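Local coordinates for alanine racemase 1 (Caldanaerobacter subterraneus subsp. tengcongensis MB4, PDB 4Y2W), which belongs to the alanine racemase family, pairing an N-terminal TIM barrel with a mainly beta C-terminal domain, and holds alanine in two pockets of this model, at residues A[9-14]-A[368-373]; A[37-42]-A[61-66]; A[104-109]-A[128-133]; A[294-299]-A[311-316]. The protein carries 1 engineered substitution. One frame throughout, in Å; residues are numbered along the deposited sequence.

Contact 1 (A[9-14]-A[368-373])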
loop_
_atom_site.group_PDB
_atom_site.type_symbol
_atom_site.label_atom_id
_atom_site.label_comp_id
_atom_site.label_asym_id
_atom_site.label_seq_id
_atom_site.Cartn_x
_atom_site.Cartn_y
_atom_site.Cartn_z
ATOM N N THR A 9 -11.419 -10.885 -0.308
ATOM C CA THR A 9 -10.927 -9.716 0.420
ATOM C C THR A 9 -11.163 -8.474 -0.435
ATOM O O THR A 9 -10.686 -8.403 -1.565
ATOM C CB THR A 9 -9.432 -9.857 0.761
ATOM O OG1 THR A 9 -9.265 -10.886 1.740
ATOM C CG2 THR A 9 -8.858 -8.563 1.311
ATOM N N ARG A 10 -11.904 -7.505 0.103
ATOM C CA ARG A 10 -12.340 -6.349 -0.685
ATOM C C ARG A 10 -12.640 -5.114 0.152
ATOM O O ARG A 10 -12.832 -5.196 1.367
ATOM C CB ARG A 10 -13.603 -6.708 -1.471
ATOM C CG ARG A 10 -14.830 -6.962 -0.602
ATOM C CD ARG A 10 -15.990 -7.506 -1.418
ATOM N NE ARG A 10 -15.707 -8.833 -1.964
ATOM C CZ ARG A 10 -16.504 -9.490 -2.803
ATOM N NH1 ARG A 10 -17.652 -8.963 -3.210
ATOM N NH2 ARG A 10 -16.148 -10.690 -3.240
ATOM N N VAL A 11 -12.693 -3.972 -0.530
ATOM C CA VAL A 11 -13.178 -2.726 0.047
ATOM C C VAL A 11 -14.508 -2.391 -0.609
ATOM O O VAL A 11 -14.604 -2.356 -1.832
ATOM C CB VAL A 11 -12.168 -1.577 -0.168
ATOM C CG1 VAL A 11 -12.856 -0.220 -0.186
ATOM C CG2 VAL A 11 -11.106 -1.608 0.917
ATOM N N GLU A 12 -15.530 -2.167 0.211
ATOM C CA GLU A 12 -16.823 -1.700 -0.275
ATOM C C GLU A 12 -16.917 -0.194 -0.045
ATOM O O GLU A 12 -16.958 0.262 1.106
ATOM C CB GLU A 12 -17.965 -2.422 0.450
ATOM C CG GLU A 12 -18.040 -3.916 0.165
ATOM C CD GLU A 12 -19.190 -4.614 0.877
ATOM O OE1 GLU A 12 -19.794 -4.021 1.796
ATOM O OE2 GLU A 12 -19.488 -5.774 0.519
ATOM N N VAL A 13 -16.931 0.574 -1.136
ATOM C CA VAL A 13 -17.035 2.034 -1.065
ATOM C C VAL A 13 -18.484 2.481 -1.234
ATOM O O VAL A 13 -19.126 2.167 -2.239
ATOM C CB VAL A 13 -16.159 2.709 -2.140
ATOM C CG1 VAL A 13 -16.417 4.208 -2.202
ATOM C CG2 VAL A 13 -14.694 2.426 -1.861
ATOM N N TYR A 14 -18.986 3.224 -0.251
ATOM C CA TYR A 14 -20.365 3.710 -0.262
ATOM C C TYR A 14 -20.401 5.161 -0.712
ATOM O O TYR A 14 -20.227 6.080 0.084
ATOM C CB TYR A 14 -21.005 3.521 1.116
ATOM C CG TYR A 14 -21.175 2.059 1.439
ATOM C CD1 TYR A 14 -20.100 1.302 1.895
ATOM C CD2 TYR A 14 -22.386 1.416 1.228
ATOM C CE1 TYR A 14 -20.235 -0.049 2.162
ATOM C CE2 TYR A 14 -22.534 0.064 1.493
ATOM C CZ TYR A 14 -21.451 -0.663 1.961
ATOM O OH TYR A 14 -21.586 -2.003 2.229
ATOM N N ARG A 368 -2.913 -2.121 -3.444
ATOM C CA ARG A 368 -3.319 -2.351 -4.826
ATOM C C ARG A 368 -4.085 -3.664 -5.006
ATOM O O ARG A 368 -5.000 -3.747 -5.831
ATOM C CB ARG A 368 -2.065 -2.331 -5.717
ATOM C CG ARG A 368 -2.296 -2.626 -7.192
ATOM C CD ARG A 368 -1.068 -2.282 -8.023
ATOM N NE ARG A 368 -1.098 -2.926 -9.338
ATOM C CZ ARG A 368 -0.743 -4.189 -9.579
ATOM N NH1 ARG A 368 -0.329 -4.990 -8.599
ATOM N NH2 ARG A 368 -0.812 -4.661 -10.816
ATOM N N ARG A 369 -3.720 -4.680 -4.228
ATOM C CA ARG A 369 -4.328 -6.007 -4.357
ATOM C C ARG A 369 -5.796 -6.061 -3.923
ATOM O O ARG A 369 -6.513 -6.987 -4.301
ATOM C CB ARG A 369 -3.516 -7.039 -3.567
ATOM C CG ARG A 369 -3.647 -8.456 -4.094
ATOM C CD ARG A 369 -2.539 -9.360 -3.579
ATOM N NE ARG A 369 -2.562 -9.512 -2.126
ATOM C CZ ARG A 369 -1.708 -10.266 -1.437
ATOM N NH1 ARG A 369 -0.753 -10.951 -2.057
ATOM N NH2 ARG A 369 -1.808 -10.339 -0.117
ATOM N N VAL A 370 -6.235 -5.079 -3.135
ATOM C CA VAL A 370 -7.611 -5.021 -2.656
ATOM C C VAL A 370 -8.509 -4.326 -3.685
ATOM O O VAL A 370 -8.396 -3.117 -3.890
ATOM C CB VAL A 370 -7.697 -4.255 -1.320
ATOM C CG1 VAL A 370 -9.134 -4.207 -0.810
ATOM C CG2 VAL A 370 -6.774 -4.883 -0.283
ATOM N N PRO A 371 -9.413 -5.080 -4.340
ATOM C CA PRO A 371 -10.315 -4.405 -5.270
ATOM C C PRO A 371 -11.310 -3.510 -4.542
ATOM O O PRO A 371 -11.653 -3.779 -3.390
ATOM C CB PRO A 371 -11.037 -5.562 -5.955
ATOM C CG PRO A 371 -11.024 -6.645 -4.943
ATOM C CD PRO A 371 -9.694 -6.523 -4.262
ATOM N N ARG A 372 -11.751 -2.451 -5.217
ATOM C CA ARG A 372 -12.761 -1.546 -4.683
ATOM C C ARG A 372 -14.091 -1.807 -5.368
ATOM O O ARG A 372 -14.184 -1.747 -6.593
ATOM C CB ARG A 372 -12.352 -0.087 -4.893
ATOM C CG ARG A 372 -11.459 0.484 -3.805
ATOM C CD ARG A 372 -10.078 -0.148 -3.794
ATOM N NE ARG A 372 -9.156 0.626 -2.965
ATOM C CZ ARG A 372 -7.884 0.308 -2.744
ATOM N NH1 ARG A 372 -7.352 -0.780 -3.278
ATOM N NH2 ARG A 372 -7.134 1.086 -1.977
ATOM N N VAL A 373 -15.108 -2.113 -4.565
ATOM C CA VAL A 373 -16.471 -2.311 -5.046
ATOM C C VAL A 373 -17.283 -1.084 -4.641
ATOM O O VAL A 373 -17.130 -0.583 -3.525
ATOM C CB VAL A 373 -17.091 -3.590 -4.444
ATOM C CG1 VAL A 373 -18.490 -3.829 -4.994
ATOM C CG2 VAL A 373 -16.198 -4.790 -4.726
#
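V11 and E12 run parallel to R372 and V373, bonded main chain to main chain: V11 N gives to P371 O at 3.0 Å, V373 N to V11 O at 2.8 Å, and V13 N to V373 O at 2.7 Å. V373, gripped through both its N and its O, also sets its CB 3.8 Å from V11 O. On the face carrying V11 and R372, V11 CG2 lies 3.7 Å from V370 CG1, the two valines crossing at about a right angle, while V11 CG1 touches the CG methylene of R372 at 3.9 Å. The R372 chain folds at chi2 (68°), which brings its guanidinium back toward V370, where NH1 bonds V370 O at 2.6 Å and NE reaches G45 O. Strand 10-14 lies between 372-376, parallel, and 248-260, antiparallel, so the N-terminal stretch of the chain is built into the mixed sheet of the C-terminal domain. On the opposite face, among the side chains of E12 and V373, E12 OE1 takes the Y14 hydroxyl from above the carboxylate plane and forms a salt bridge with R249.

Contact 2 (A[37-42]-A[61-66]). With ALA (alanine), chain F.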
loop_
_atom_site.group_PDB
_atom_site.type_symbol
_atom_site.label_atom_id
_atom_site.label_comp_id
_atom_site.label_asym_id
_atom_site.label_seq_id
_atom_site.Cartn_x
_atom_site.Cartn_y
_atom_site.Cartn_z
ATOM N N ALA A 37 -12.815 19.388 -2.505
ATOM C CA ALA A 37 -12.700 18.021 -1.994
ATOM C C ALA A 37 -11.263 17.515 -2.155
ATOM O O ALA A 37 -10.785 17.325 -3.274
ATOM C CB ALA A 37 -13.676 17.100 -2.710
ATOM N N VAL A 38 -10.570 17.327 -1.036
ATOM C CA VAL A 38 -9.255 16.698 -1.055
ATOM C C VAL A 38 -9.491 15.205 -1.246
ATOM O O VAL A 38 -10.141 14.567 -0.420
ATOM C CB VAL A 38 -8.471 16.953 0.249
ATOM C CG1 VAL A 38 -7.134 16.223 0.232
ATOM C CG2 VAL A 38 -8.264 18.448 0.458
ATOM N N ILE A 39 -8.992 14.664 -2.352
ATOM C CA ILE A 39 -9.140 13.242 -2.651
ATOM C C ILE A 39 -7.786 12.650 -3.042
ATOM O O ILE A 39 -7.701 11.756 -3.890
ATOM C CB ILE A 39 -10.204 12.988 -3.747
ATOM C CG1 ILE A 39 -9.875 13.752 -5.035
ATOM C CG2 ILE A 39 -11.579 13.396 -3.243
ATOM C CD1 ILE A 39 -10.767 13.398 -6.206
ATOM N N LYS A 40 -6.732 13.149 -2.400
ATOM C CA LYS A 40 -5.378 12.650 -2.625
ATOM C C LYS A 40 -5.210 11.238 -2.083
ATOM O O LYS A 40 -6.076 10.727 -1.373
ATOM C CB LYS A 40 -4.338 13.593 -2.007
ATOM C CG LYS A 40 -4.402 13.762 -0.492
ATOM C CD LYS A 40 -3.864 15.133 -0.103
ATOM C CE LYS A 40 -3.730 15.308 1.398
ATOM N NZ LYS A 40 -2.448 14.729 1.875
ATOM N N GLY A 41 -4.092 10.612 -2.428
ATOM C CA GLY A 41 -3.857 9.214 -2.096
ATOM C C GLY A 41 -4.980 8.324 -2.602
ATOM O O GLY A 41 -5.454 7.449 -1.880
ATOM N N ASP A 42 -5.411 8.563 -3.840
ATOM C CA ASP A 42 -6.483 7.787 -4.464
ATOM C C ASP A 42 -7.780 7.877 -3.643
ATOM O O ASP A 42 -8.414 6.866 -3.319
ATOM C CB ASP A 42 -6.036 6.330 -4.666
ATOM C CG ASP A 42 -6.871 5.597 -5.695
ATOM O OD1 ASP A 42 -7.298 6.231 -6.676
ATOM O OD2 ASP A 42 -7.098 4.383 -5.528
ATOM N N ASP A 61 -16.802 22.359 -6.019
ATOM C CA ASP A 61 -16.195 23.528 -6.674
ATOM C C ASP A 61 -14.764 23.289 -7.158
ATOM O O ASP A 61 -14.348 23.856 -8.169
ATOM C CB ASP A 61 -16.222 24.738 -5.732
ATOM C CG ASP A 61 -17.630 25.137 -5.339
ATOM O OD1 ASP A 61 -18.463 25.330 -6.245
ATOM O OD2 ASP A 61 -17.904 25.257 -4.127
ATOM N N TYR A 62 -14.015 22.468 -6.430
ATOM C CA TYR A 62 -12.620 22.177 -6.766
ATOM C C TYR A 62 -12.253 20.780 -6.267
ATOM O O TYR A 62 -12.953 20.206 -5.430
ATOM C CB TYR A 62 -11.703 23.209 -6.101
ATOM C CG TYR A 62 -10.766 23.944 -7.039
ATOM C CD1 TYR A 62 -9.663 23.307 -7.601
ATOM C CD2 TYR A 62 -10.972 25.289 -7.345
ATOM C CE1 TYR A 62 -8.801 23.986 -8.451
ATOM C CE2 TYR A 62 -10.116 25.972 -8.194
ATOM C CZ TYR A 62 -9.034 25.318 -8.743
ATOM O OH TYR A 62 -8.180 25.991 -9.581
ATOM N N PHE A 63 -11.158 20.237 -6.790
ATOM C CA PHE A 63 -10.541 19.038 -6.228
ATOM C C PHE A 63 -9.108 19.330 -5.808
ATOM O O PHE A 63 -8.400 20.089 -6.467
ATOM C CB PHE A 63 -10.546 17.886 -7.235
ATOM C CG PHE A 63 -11.859 17.171 -7.333
ATOM C CD1 PHE A 63 -12.384 16.510 -6.235
ATOM C CD2 PHE A 63 -12.562 17.142 -8.527
ATOM C CE1 PHE A 63 -13.594 15.842 -6.321
ATOM C CE2 PHE A 63 -13.772 16.474 -8.624
ATOM C CZ PHE A 63 -14.289 15.824 -7.518
ATOM N N GLY A 64 -8.694 18.717 -4.706
ATOM C CA GLY A 64 -7.316 18.795 -4.238
ATOM C C GLY A 64 -6.644 17.441 -4.349
ATOM O O GLY A 64 -7.203 16.426 -3.919
ATOM N N VAL A 65 -5.449 17.427 -4.937
ATOM C CA VAL A 65 -4.636 16.219 -5.017
ATOM C C VAL A 65 -3.172 16.511 -4.710
ATOM O O VAL A 65 -2.723 17.657 -4.779
ATOM C CB VAL A 65 -4.737 15.539 -6.394
ATOM C CG1 VAL A 65 -6.130 14.967 -6.594
ATOM C CG2 VAL A 65 -4.370 16.505 -7.512
ATOM N N ALA A 66 -2.438 15.448 -4.389
ATOM C CA ALA A 66 -1.051 15.549 -3.954
ATOM C C ALA A 66 -0.068 15.678 -5.112
ATOM O O ALA A 66 0.873 16.467 -5.032
ATOM C CB ALA A 66 -0.691 14.347 -3.098
HETATM N N ALA F . -4.422 14.682 5.822
HETATM C CA ALA F . -3.398 15.671 5.355
HETATM C C ALA F . -1.974 15.286 5.783
HETATM O O ALA F . -0.998 15.691 5.148
HETATM C CB ALA F . -3.743 17.066 5.857
HETATM O OXT ALA F . -1.750 14.574 6.767
#
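K40 sets its CB against A66, 3.9 Å from that residue's CB, before its chain turns away from the strand. CG stands between the backbone N and the carbonyl carbon (chi1 63°), and a last bend at chi4 (83°) carries NZ toward the bound alanine of chain F, no nearer than 3.7 Å, from NZ to its O. NZ also forms a salt bridge with D317 of the second subunit. I39 and F63 make the apolar layer: the CD1 methyl of I39 reaches 3.5 Å from F63 CD1, coming in obliquely, and A37 CB lies 3.8 Å from the same ring carbon. A37 O lies at the ring's edge, in its plane. Helix 48-58 covers this patch, with V51 and A52 on I39 and L55 on A37 and F63. The backbones fix the register: G64 N to A37 O at 2.9 Å, I39 N to G64 O at 3.0 Å, and a more bent bond from A37 N to Y62 O. Strands 34-38 and 62-65 are the first two of the eight-stranded parallel TIM barrel, and K40, just past the first strand's C-terminal end, occupies the place where such barrels carry their ligand sites.

Contact 3 (A[104-109]-A[128-133])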
loop_
_atom_site.group_PDB
_atom_site.type_symbol
_atom_site.label_atom_id
_atom_site.label_comp_id
_atom_site.label_asym_id
_atom_site.label_seq_id
_atom_site.Cartn_x
_atom_site.Cartn_y
_atom_site.Cartn_z
ATOM N N GLN A 104 -1.740 24.738 -10.477
ATOM C CA GLN A 104 -0.445 24.378 -9.909
ATOM C C GLN A 104 -0.078 25.267 -8.722
ATOM O O GLN A 104 -0.358 26.465 -8.713
ATOM C CB GLN A 104 0.645 24.486 -10.982
ATOM C CG GLN A 104 2.048 24.095 -10.522
ATOM C CD GLN A 104 2.140 22.647 -10.073
ATOM O OE1 GLN A 104 1.615 21.746 -10.732
ATOM N NE2 GLN A 104 2.810 22.415 -8.949
ATOM N N THR A 105 0.566 24.663 -7.730
ATOM C CA THR A 105 1.068 25.387 -6.575
ATOM C C THR A 105 2.405 26.040 -6.913
ATOM O O THR A 105 3.266 25.415 -7.534
ATOM C CB THR A 105 1.231 24.440 -5.373
ATOM O OG1 THR A 105 -0.056 23.933 -5.001
ATOM C CG2 THR A 105 1.846 25.165 -4.189
ATOM N N VAL A 106 2.572 27.296 -6.502
ATOM C CA VAL A 106 3.792 28.057 -6.782
ATOM C C VAL A 106 4.221 28.880 -5.566
ATOM O O VAL A 106 3.399 29.544 -4.937
ATOM C CB VAL A 106 3.596 29.012 -7.980
ATOM C CG1 VAL A 106 4.901 29.727 -8.319
ATOM C CG2 VAL A 106 3.065 28.254 -9.191
ATOM N N TYR A 107 5.508 28.829 -5.239
ATOM C CA TYR A 107 6.067 29.673 -4.182
ATOM C C TYR A 107 7.518 30.098 -4.461
ATOM O O TYR A 107 8.312 30.268 -3.536
ATOM C CB TYR A 107 5.948 28.974 -2.817
ATOM C CG TYR A 107 6.484 27.557 -2.790
ATOM C CD1 TYR A 107 7.820 27.300 -2.500
ATOM C CD2 TYR A 107 5.650 26.473 -3.055
ATOM C CE1 TYR A 107 8.309 26.005 -2.478
ATOM C CE2 TYR A 107 6.131 25.175 -3.036
ATOM C CZ TYR A 107 7.461 24.947 -2.746
ATOM O OH TYR A 107 7.946 23.662 -2.724
ATOM N N ASP A 108 7.852 30.275 -5.738
ATOM C CA ASP A 108 9.094 30.938 -6.134
ATOM C C ASP A 108 8.984 31.418 -7.583
ATOM O O ASP A 108 8.297 30.798 -8.402
ATOM C CB ASP A 108 10.323 30.040 -5.928
ATOM C CG ASP A 108 10.393 28.897 -6.915
ATOM O OD1 ASP A 108 9.435 28.098 -6.972
ATOM O OD2 ASP A 108 11.411 28.803 -7.636
ATOM N N ILE A 109 9.654 32.530 -7.880
ATOM C CA ILE A 109 9.504 33.225 -9.163
ATOM C C ILE A 109 10.096 32.453 -10.345
ATOM O O ILE A 109 9.549 32.492 -11.446
ATOM C CB ILE A 109 10.113 34.657 -9.107
ATOM C CG1 ILE A 109 9.646 35.507 -10.297
ATOM C CG2 ILE A 109 11.639 34.621 -9.048
ATOM C CD1 ILE A 109 8.147 35.717 -10.359
ATOM N N VAL A 128 -2.764 29.286 -11.224
ATOM C CA VAL A 128 -1.854 28.986 -10.113
ATOM C C VAL A 128 -2.372 29.509 -8.782
ATOM O O VAL A 128 -3.031 30.547 -8.723
ATOM C CB VAL A 128 -0.432 29.558 -10.329
ATOM C CG1 VAL A 128 0.265 28.855 -11.483
ATOM C CG2 VAL A 128 -0.471 31.061 -10.556
ATOM N N HIS A 129 -2.063 28.767 -7.721
ATOM C CA HIS A 129 -2.374 29.151 -6.349
ATOM C C HIS A 129 -1.063 29.320 -5.594
ATOM O O HIS A 129 -0.195 28.452 -5.666
ATOM C CB HIS A 129 -3.220 28.070 -5.676
ATOM C CG HIS A 129 -4.660 28.088 -6.079
ATOM N ND1 HIS A 129 -5.657 27.579 -5.277
ATOM C CD2 HIS A 129 -5.278 28.567 -7.185
ATOM C CE1 HIS A 129 -6.825 27.732 -5.875
ATOM N NE2 HIS A 129 -6.623 28.332 -7.034
ATOM N N ILE A 130 -0.936 30.389 -4.845
ATOM C CA ILE A 130 0.295 30.657 -4.142
ATOM C C ILE A 130 0.279 30.090 -2.730
ATOM O O ILE A 130 -0.639 30.324 -1.993
ATOM C CB ILE A 130 0.574 32.168 -4.149
ATOM C CG1 ILE A 130 0.641 32.687 -5.571
ATOM C CG2 ILE A 130 1.870 32.485 -3.470
ATOM C CD1 ILE A 130 1.590 31.944 -6.472
ATOM N N LYS A 131 1.299 29.333 -2.354
ATOM C CA LYS A 131 1.336 28.757 -1.018
ATOM C C LYS A 131 2.165 29.578 -0.092
ATOM O O LYS A 131 3.264 29.959 -0.402
ATOM C CB LYS A 131 1.800 27.292 -0.996
ATOM C CG LYS A 131 2.230 26.743 0.363
ATOM C CD LYS A 131 1.194 25.924 1.125
ATOM C CE LYS A 131 1.748 25.327 2.423
ATOM N NZ LYS A 131 1.767 23.845 2.632
ATOM N N ILE A 132 1.604 29.827 1.074
ATOM C CA ILE A 132 2.268 30.586 2.094
ATOM C C ILE A 132 2.556 29.735 3.313
ATOM O O ILE A 132 1.707 29.035 3.801
ATOM C CB ILE A 132 1.414 31.795 2.493
ATOM C CG1 ILE A 132 0.943 32.522 1.255
ATOM C CG2 ILE A 132 2.205 32.747 3.350
ATOM C CD1 ILE A 132 2.055 33.171 0.475
ATOM N N ASP A 133 3.772 29.818 3.810
ATOM C CA ASP A 133 4.148 29.078 5.006
ATOM C C ASP A 133 3.968 29.971 6.234
ATOM O O ASP A 133 4.798 30.838 6.511
ATOM C CB ASP A 133 5.594 28.600 4.888
ATOM C CG ASP A 133 5.933 27.508 5.876
ATOM O OD1 ASP A 133 5.373 27.513 6.997
ATOM O OD2 ASP A 133 6.767 26.642 5.525
#
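V106 has CG1 anti to its backbone N (chi1 -176°), which leaves CG2 facing V128, whose CG1 is anti to its own carbonyl carbon (chi1 -67°); the two methyls meet at 3.7 Å. I130 closes the other end of the patch: its CD1 curls back to 3.9 Å from V106 CB and touches V106 O at 3.4 Å. H129 N bonds Q104 O at 3.0 Å and V106 N bonds H129 O at 3.1 Å, and a weak, long K131 N to V106 O bond follows as the strands splay. Strands 103-106 and 126-131 are the parallel neighbours of one beta-alpha-beta crossover of the TIM barrel, joined through helix 109-121, whose A112 packs on V106 and L115 on V128; M154 of helix 144-155 covers V106 and I130. T105 and H129 point to the other side of the sheet, into the barrel. T105 OG1 bonds the Y166 hydroxyl, and H129 NE2 bonds E163 OE1. T105 CG2 lies alongside K131 CB at 3.8 Å.

Contact 4 (A[294-299]-A[311-316]). With ALA (alanine), chain D.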
loop_
_atom_site.group_PDB
_atom_site.type_symbol
_atom_site.label_atom_id
_atom_site.label_comp_id
_atom_site.label_asym_id
_atom_site.label_seq_id
_atom_site.Cartn_x
_atom_site.Cartn_y
_atom_site.Cartn_z
ATOM N N ARG A 294 1.426 -5.769 13.127
ATOM C CA ARG A 294 1.413 -5.515 14.576
ATOM C C ARG A 294 0.088 -5.902 15.247
ATOM O O ARG A 294 0.037 -6.028 16.468
ATOM C CB ARG A 294 1.787 -4.056 14.897
ATOM C CG ARG A 294 3.294 -3.812 14.882
ATOM C CD ARG A 294 3.668 -2.362 15.151
ATOM N NE ARG A 294 3.149 -1.476 14.110
ATOM C CZ ARG A 294 2.511 -0.320 14.315
ATOM N NH1 ARG A 294 2.318 0.167 15.545
ATOM N NH2 ARG A 294 2.084 0.378 13.265
ATOM N N LEU A 295 -0.964 -6.108 14.454
ATOM C CA LEU A 295 -2.236 -6.626 14.966
ATOM C C LEU A 295 -2.184 -8.122 15.305
ATOM O O LEU A 295 -3.160 -8.670 15.815
ATOM C CB LEU A 295 -3.364 -6.369 13.965
ATOM C CG LEU A 295 -3.612 -4.917 13.549
ATOM C CD1 LEU A 295 -4.795 -4.853 12.599
ATOM C CD2 LEU A 295 -3.850 -4.017 14.749
ATOM N N SER A 296 -1.063 -8.778 15.008
ATOM C CA SER A 296 -0.809 -10.147 15.466
ATOM C C SER A 296 -1.151 -10.297 16.949
ATOM O O SER A 296 -0.536 -9.638 17.791
ATOM C CB SER A 296 0.668 -10.498 15.259
ATOM O OG SER A 296 1.053 -10.382 13.899
ATOM N N ASN A 297 -2.139 -11.139 17.258
ATOM C CA ASN A 297 -2.572 -11.391 18.641
ATOM C C ASN A 297 -3.019 -10.153 19.437
ATOM O O ASN A 297 -2.882 -10.132 20.664
ATOM C CB ASN A 297 -1.472 -12.127 19.429
ATOM C CG ASN A 297 -1.302 -13.565 18.997
ATOM O OD1 ASN A 297 -2.218 -14.377 19.140
ATOM N ND2 ASN A 297 -0.122 -13.899 18.485
ATOM N N ASN A 298 -3.538 -9.127 18.763
ATOM C CA ASN A 298 -4.167 -7.996 19.463
ATOM C C ASN A 298 -5.043 -7.155 18.549
ATOM O O ASN A 298 -4.844 -5.947 18.391
ATOM C CB ASN A 298 -3.150 -7.113 20.216
ATOM C CG ASN A 298 -2.141 -6.462 19.297
ATOM O OD1 ASN A 298 -1.778 -7.028 18.270
ATOM N ND2 ASN A 298 -1.681 -5.269 19.660
ATOM N N TYR A 299 -6.015 -7.819 17.942
ATOM C CA TYR A 299 -7.163 -7.140 17.370
ATOM C C TYR A 299 -8.292 -8.144 17.232
ATOM O O TYR A 299 -8.056 -9.352 17.198
ATOM C CB TYR A 299 -6.834 -6.497 16.016
ATOM C CG TYR A 299 -7.758 -5.345 15.660
ATOM C CD1 TYR A 299 -7.746 -4.159 16.400
ATOM C CD2 TYR A 299 -8.645 -5.436 14.590
ATOM C CE1 TYR A 299 -8.592 -3.108 16.085
ATOM C CE2 TYR A 299 -9.492 -4.388 14.268
ATOM C CZ TYR A 299 -9.463 -3.227 15.016
ATOM O OH TYR A 299 -10.303 -2.186 14.693
ATOM N N VAL A 311 -5.496 -14.707 15.877
ATOM C CA VAL A 311 -4.643 -15.610 16.645
ATOM C C VAL A 311 -3.442 -16.018 15.801
ATOM O O VAL A 311 -3.583 -16.367 14.626
ATOM C CB VAL A 311 -5.418 -16.845 17.159
ATOM C CG1 VAL A 311 -6.326 -16.445 18.309
ATOM C CG2 VAL A 311 -6.231 -17.500 16.051
ATOM N N GLY A 312 -2.259 -15.948 16.404
ATOM C CA GLY A 312 -1.006 -16.154 15.682
ATOM C C GLY A 312 -0.624 -14.901 14.921
ATOM O O GLY A 312 -1.332 -13.893 14.985
ATOM N N ARG A 313 0.496 -14.962 14.203
ATOM C CA ARG A 313 0.991 -13.811 13.444
ATOM C C ARG A 313 0.161 -13.583 12.190
ATOM O O ARG A 313 -0.413 -14.525 11.633
ATOM C CB ARG A 313 2.462 -13.988 13.045
ATOM C CG ARG A 313 3.422 -14.104 14.217
ATOM C CD ARG A 313 4.741 -13.398 13.940
ATOM N NE ARG A 313 5.713 -13.625 15.010
ATOM C CZ ARG A 313 6.718 -14.505 14.976
ATOM N NH1 ARG A 313 6.935 -15.278 13.917
ATOM N NH2 ARG A 313 7.528 -14.610 16.025
ATOM N N VAL A 314 0.096 -12.327 11.759
ATOM C CA VAL A 314 -0.527 -11.981 10.491
ATOM C C VAL A 314 0.480 -12.287 9.389
ATOM O O VAL A 314 1.608 -11.791 9.412
ATOM C CB VAL A 314 -0.946 -10.497 10.447
ATOM C CG1 VAL A 314 -1.440 -10.108 9.061
ATOM C CG2 VAL A 314 -2.021 -10.226 11.485
ATOM N N CYS A 315 0.074 -13.132 8.444
ATOM C CA CYS A 315 0.917 -13.498 7.310
ATOM C C CYS A 315 0.771 -12.443 6.223
ATOM O O CYS A 315 0.009 -11.488 6.370
ATOM C CB CYS A 315 0.525 -14.880 6.773
ATOM S SG CYS A 315 0.458 -16.185 8.023
ATOM N N MET A 316 1.501 -12.617 5.133
ATOM C CA MET A 316 1.489 -11.659 4.037
ATOM C C MET A 316 0.129 -11.593 3.344
ATOM O O MET A 316 -0.321 -10.517 2.947
ATOM C CB MET A 316 2.565 -12.039 3.023
ATOM C CG MET A 316 2.817 -11.007 1.938
ATOM S SD MET A 316 4.398 -11.301 1.120
ATOM C CE MET A 316 4.236 -10.220 -0.298
HETATM N N ALA D . 4.466 -16.568 3.958
HETATM C CA ALA D . 5.375 -15.514 4.490
HETATM C C ALA D . 4.579 -14.499 5.311
HETATM O O ALA D . 3.373 -14.361 5.117
HETATM C CB ALA D . 6.120 -14.826 3.352
HETATM O OXT ALA D . 5.102 -13.797 6.186
#
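The N297 carboxamide lies over the backbone of G312: G312 N bonds OD1 at 3.2 Å from above the amide plane, 43° out of it, and ND2 stands 3.7 Å from G312 O. ND2 also makes a weak bond to S271 OG, so both ends of the amide have a polar neighbour. N297 is the third residue of a type II beta turn, L295 to N298, closed by N298 N on L295 O. The turn sits just ahead of the hairpin 300-303/306-311 of the C-terminal domain, and 311-316 leaves that hairpin's second strand, so the contact ties together the loops at its two ends. S296 supplies the second tie. Its OG, anti to the carbonyl carbon (chi1 -59°), accepts V314 N at 3.0 Å in a fairly straight bond while also bonding R293 O, which means the hydroxyl is gripped by two main-chain groups. V314 CG2 packs 3.9 Å from S296 N, and R313 sends its guanidinium off to E174 of the second subunit. Farther along, segment 311-316 lines a ligand pocket in which Y268 OH and Y287 OH bond the alanine of chain D. C315 CB approaches the alanine O to 3.3 Å, and M316 N bonds that same oxygen at 2.6 Å, with an N-H...O angle of 160°.

Contacts 2 and 3 belong to one barrel: both pair neighbouring parallel strands by main-chain hydrogen bonds, with buried, mostly apolar side chains on the helix-covered side, and they meet where Y62 OH lies 3.8 Å from H129 NE2. Contact 1 is equally buried and also parallel, but its strands are far apart in the chain and belong to the other domain's mixed sheet. Contact 4, partly buried and without strand pairing, relies on side-chain oxygens accepting main-chain N-H groups. It touches contact 1, with R369 NH2 3.4 Å from M316 O. Contacts 2 and 4 each include residues of an alanine pocket, yet their centres are about 33 Å apart within the chain; across the dimer, K40 packs on M316 of the other subunit.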